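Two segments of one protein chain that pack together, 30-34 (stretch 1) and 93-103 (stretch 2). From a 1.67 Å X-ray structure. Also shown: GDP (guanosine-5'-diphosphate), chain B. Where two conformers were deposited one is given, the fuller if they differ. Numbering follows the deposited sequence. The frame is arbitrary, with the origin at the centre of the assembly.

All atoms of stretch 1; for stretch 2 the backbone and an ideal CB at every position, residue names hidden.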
# COMPACT_ATOMS: atom_id res chain seq x y z
N CYS A 30 1.63 0.05 -14.08
CA CYS A 30 1.09 1.26 -13.47
C CYS A 30 -0.31 1.56 -13.97
O CYS A 30 -0.60 1.37 -15.14
CB CYS A 30 1.99 2.46 -13.78
SG CYS A 30 3.67 2.29 -13.18
N PHE A 31 -1.16 2.06 -13.08
CA PHE A 31 -2.53 2.42 -13.43
C PHE A 31 -2.91 3.77 -12.83
O PHE A 31 -2.55 4.08 -11.69
CB PHE A 31 -3.50 1.34 -12.92
CG PHE A 31 -3.18 -0.03 -13.43
CD1 PHE A 31 -2.34 -0.87 -12.72
CD2 PHE A 31 -3.68 -0.46 -14.65
CE1 PHE A 31 -2.03 -2.13 -13.20
CE2 PHE A 31 -3.37 -1.71 -15.14
CZ PHE A 31 -2.53 -2.55 -14.42
N ASP A 32 -3.64 4.57 -13.60
CA ASP A 32 -4.16 5.84 -13.12
C ASP A 32 -5.37 6.23 -13.95
O ASP A 32 -5.71 5.56 -14.93
CB ASP A 32 -3.09 6.94 -13.19
CG ASP A 32 -3.23 8.00 -12.09
OD1 ASP A 32 -2.27 8.77 -11.88
OD2 ASP A 32 -4.29 8.05 -11.43
N THR A 33 -6.01 7.32 -13.55
CA THR A 33 -7.24 7.79 -14.19
C THR A 33 -6.96 8.92 -15.17
O THR A 33 -7.83 9.31 -15.96
CB THR A 33 -8.24 8.25 -13.14
OG1 THR A 33 -7.59 9.17 -12.24
CG2 THR A 33 -8.75 7.05 -12.34
N CYS A 34 -5.75 9.47 -15.10
CA CYS A 34 -5.30 10.45 -16.09
C CYS A 34 -3.79 10.38 -16.19
O CYS A 34 -3.18 9.42 -15.72
CB CYS A 34 -5.76 11.87 -15.72
SG CYS A 34 -5.73 13.05 -17.10
N UNK A 93 -7.93 9.90 -4.58
CA UNK A 93 -9.18 9.42 -5.12
C UNK A 93 -9.02 8.25 -6.07
O UNK A 93 -9.92 7.42 -6.19
CB UNK A 93 -9.90 10.56 -5.84
N UNK A 94 -7.87 8.17 -6.74
CA UNK A 94 -7.65 7.18 -7.80
C UNK A 94 -6.88 5.94 -7.35
O UNK A 94 -7.34 4.81 -7.56
CB UNK A 94 -6.90 7.84 -8.96
N UNK A 95 -5.71 6.16 -6.75
CA UNK A 95 -4.93 5.07 -6.21
C UNK A 95 -5.71 4.29 -5.17
O UNK A 95 -5.67 3.06 -5.15
CB UNK A 95 -3.63 5.60 -5.61
N UNK A 96 -6.43 5.01 -4.32
CA UNK A 96 -7.12 4.37 -3.20
C UNK A 96 -8.40 3.65 -3.64
O UNK A 96 -9.10 3.08 -2.80
CB UNK A 96 -7.46 5.41 -2.13
N UNK A 97 -8.70 3.72 -4.93
CA UNK A 97 -9.82 2.98 -5.53
C UNK A 97 -9.30 1.89 -6.46
O UNK A 97 -9.65 0.72 -6.30
CB UNK A 97 -10.75 3.93 -6.29
N UNK A 98 -8.44 2.26 -7.42
CA UNK A 98 -7.82 1.26 -8.27
C UNK A 98 -7.04 0.21 -7.48
O UNK A 98 -7.13 -0.99 -7.76
CB UNK A 98 -6.89 1.94 -9.27
N UNK A 99 -6.25 0.67 -6.51
CA UNK A 99 -5.39 -0.21 -5.71
C UNK A 99 -6.20 -1.33 -5.05
O UNK A 99 -5.96 -2.51 -5.28
CB UNK A 99 -4.65 0.60 -4.64
N UNK A 100 -7.19 -0.95 -4.23
CA UNK A 100 -8.00 -2.00 -3.59
C UNK A 100 -8.86 -2.84 -4.55
O UNK A 100 -9.07 -4.03 -4.27
CB UNK A 100 -8.92 -1.35 -2.55
N UNK A 101 -9.37 -2.27 -5.64
CA UNK A 101 -10.10 -3.10 -6.60
C UNK A 101 -9.19 -4.18 -7.18
O UNK A 101 -9.56 -5.35 -7.26
CB UNK A 101 -10.68 -2.24 -7.72
N UNK A 102 -7.98 -3.79 -7.58
CA UNK A 102 -7.04 -4.75 -8.15
C UNK A 102 -6.66 -5.79 -7.08
O UNK A 102 -6.53 -6.98 -7.38
CB UNK A 102 -5.80 -4.04 -8.68
N UNK A 103 -6.54 -5.32 -5.85
CA UNK A 103 -6.20 -6.17 -4.71
C UNK A 103 -7.27 -7.25 -4.53
O UNK A 103 -6.97 -8.42 -4.34
CB UNK A 103 -6.06 -5.34 -3.44
PB GDP B . -4.49 9.89 -6.50
O1B GDP B . -3.82 10.09 -7.84
O2B GDP B . -4.39 8.43 -6.14
O3B GDP B . -5.94 10.35 -6.57
O3A GDP B . -3.78 10.80 -5.40
PA GDP B . -2.20 10.94 -5.15
O1A GDP B . -1.48 11.65 -6.28
O2A GDP B . -1.58 9.61 -4.84
O5' GDP B . -2.22 11.88 -3.88
C5' GDP B . -2.94 11.53 -2.68
C4' GDP B . -2.30 12.18 -1.47
O4' GDP B . -1.04 11.56 -1.19
C3' GDP B . -1.97 13.65 -1.67
O3' GDP B . -3.04 14.47 -1.22
C2' GDP B . -0.74 13.86 -0.81
O2' GDP B . -1.12 14.06 0.55
C1' GDP B . -0.03 12.52 -0.85
N9 GDP B . 0.97 12.42 -1.93
C8 GDP B . 0.87 12.90 -3.20
N7 GDP B . 1.97 12.57 -3.92
C5 GDP B . 2.78 11.84 -3.13
C6 GDP B . 4.09 11.15 -3.26
O6 GDP B . 4.72 11.19 -4.33
N1 GDP B . 4.57 10.50 -2.18
C2 GDP B . 3.90 10.45 -1.01
N2 GDP B . 4.42 9.78 0.05
N3 GDP B . 2.70 11.05 -0.82
C4 GDP B . 2.10 11.74 -1.83

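Stretch 2 opens as a loop wrapped around the β-phosphate of GDP and continues as a helix whose inner side lies against strand 30-32, the two axes 8.8 Å apart at their closest and running at 130° to each other.

Position 93 has nothing of stretch 1 within reach of its CB. Its demand is on the backbone, whose N donates a hydrogen bond to GDP O3B; phi/psi of -107/-28 would admit many residues. The deposited residue is Gly 93.

Position 94 faces stretch 1. Its ideal CB lies 3.6 Å from Asp 32 OD2 and 3.6 Å from Thr 33 OG1, so the wall it meets is polar and close. Serine suits best; alanine would fit without offering a hydroxyl, and Asp 32 OD2 leaves little room for a branch at CB. It is Ser 94, in the m rotamer, and its OG makes a hydrogen bond with Thr 33 OG1 at 2.7 Å; either hydroxyl could be the donor. The backbone works at the same time, since Ser 94 N donates to GDP O3B at 2.9 Å. One residue thus holds both the nucleotide and the neighbouring stretch.

Position 95 is decided by the ligand. Its N approaches GDP O2B to 2.7 Å as a hydrogen bond, and an ideal CB would sit 3.0 Å from that same O2B, a clash. Only glycine avoids it, and Gly 95 is found.

Positions 96 and 97 send their CBs beyond the reach of stretch 1, which therefore sets no preference. They are Ser 96 and Val 97.

Position 98 points toward the strand, its ideal CB 5.0 Å from Phe 31 CB. The gap leaves room for an aliphatic chain reaching across to the backbone and carbon atoms of 31-33; leucine, isoleucine or methionine are reasonable candidates. Leu 98, with chi1 m and chi2 t, extends CD1 to 3.9 Å from Asp 32 CA, 4.2 Å from Phe 31 CB and 4.3 Å from Thr 33 CG2. A single methyl group touches three consecutive residues, helping to make this the position most covered by stretch 1.

Position 99 lies out of reach, but an ideal CB would come 2.7 Å from Gly 95 O within the helix itself. This asks for glycine, and Gly 99 answers.

Position 100 is also out of reach. Its N has no bond to the preceding turn, so proline costs nothing there; Pro 100 marks the kink.

Position 101 is again out of reach and unconstrained by stretch 1: Leu 101.

Position 102 points toward stretch 1, yet its ideal CB has nothing there within 5.5 Å. A long apolar chain is needed to reach the Phe 31 ring: isoleucine, leucine or methionine. Ile 102, m then t, places CD1 over one face of that ring, 4.3 Å from its centroid and 3.9 Å from Phe 31 CD1, in a CH-pi contact.

Position 103 is out of reach of stretch 1, so many side chains would suit; Thr 103 uses OG1 to donate to Gly 99 O at 2.8 Å.

Stretch 2 93-103: GSGSVLGPLIT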
# COMPACT_ATOMS: atom_id res chain seq x y z
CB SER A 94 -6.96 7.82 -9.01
OG SER A 94 -7.78 8.81 -9.60
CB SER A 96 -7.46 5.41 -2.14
OG SER A 96 -8.46 6.30 -2.64
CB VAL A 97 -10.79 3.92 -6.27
CG1 VAL A 97 -11.78 3.12 -7.11
CG2 VAL A 97 -11.54 4.77 -5.25
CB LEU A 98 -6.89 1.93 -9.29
CG LEU A 98 -7.60 2.79 -10.33
CD1 LEU A 98 -6.59 3.56 -11.16
CD2 LEU A 98 -8.51 1.92 -11.19
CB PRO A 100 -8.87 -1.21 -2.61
CG PRO A 100 -8.00 0.00 -2.27
CD PRO A 100 -7.38 0.37 -3.60
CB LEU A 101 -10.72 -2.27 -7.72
CG LEU A 101 -11.91 -1.42 -7.26
CD1 LEU A 101 -12.32 -0.49 -8.38
CD2 LEU A 101 -13.09 -2.30 -6.82
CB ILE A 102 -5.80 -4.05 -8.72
CG1 ILE A 102 -6.18 -3.29 -10.00
CG2 ILE A 102 -4.68 -5.06 -9.03
CD1 ILE A 102 -5.13 -2.30 -10.43
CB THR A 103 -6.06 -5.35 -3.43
OG1 THR A 103 -4.96 -4.43 -3.58
CG2 THR A 103 -5.78 -6.24 -2.22
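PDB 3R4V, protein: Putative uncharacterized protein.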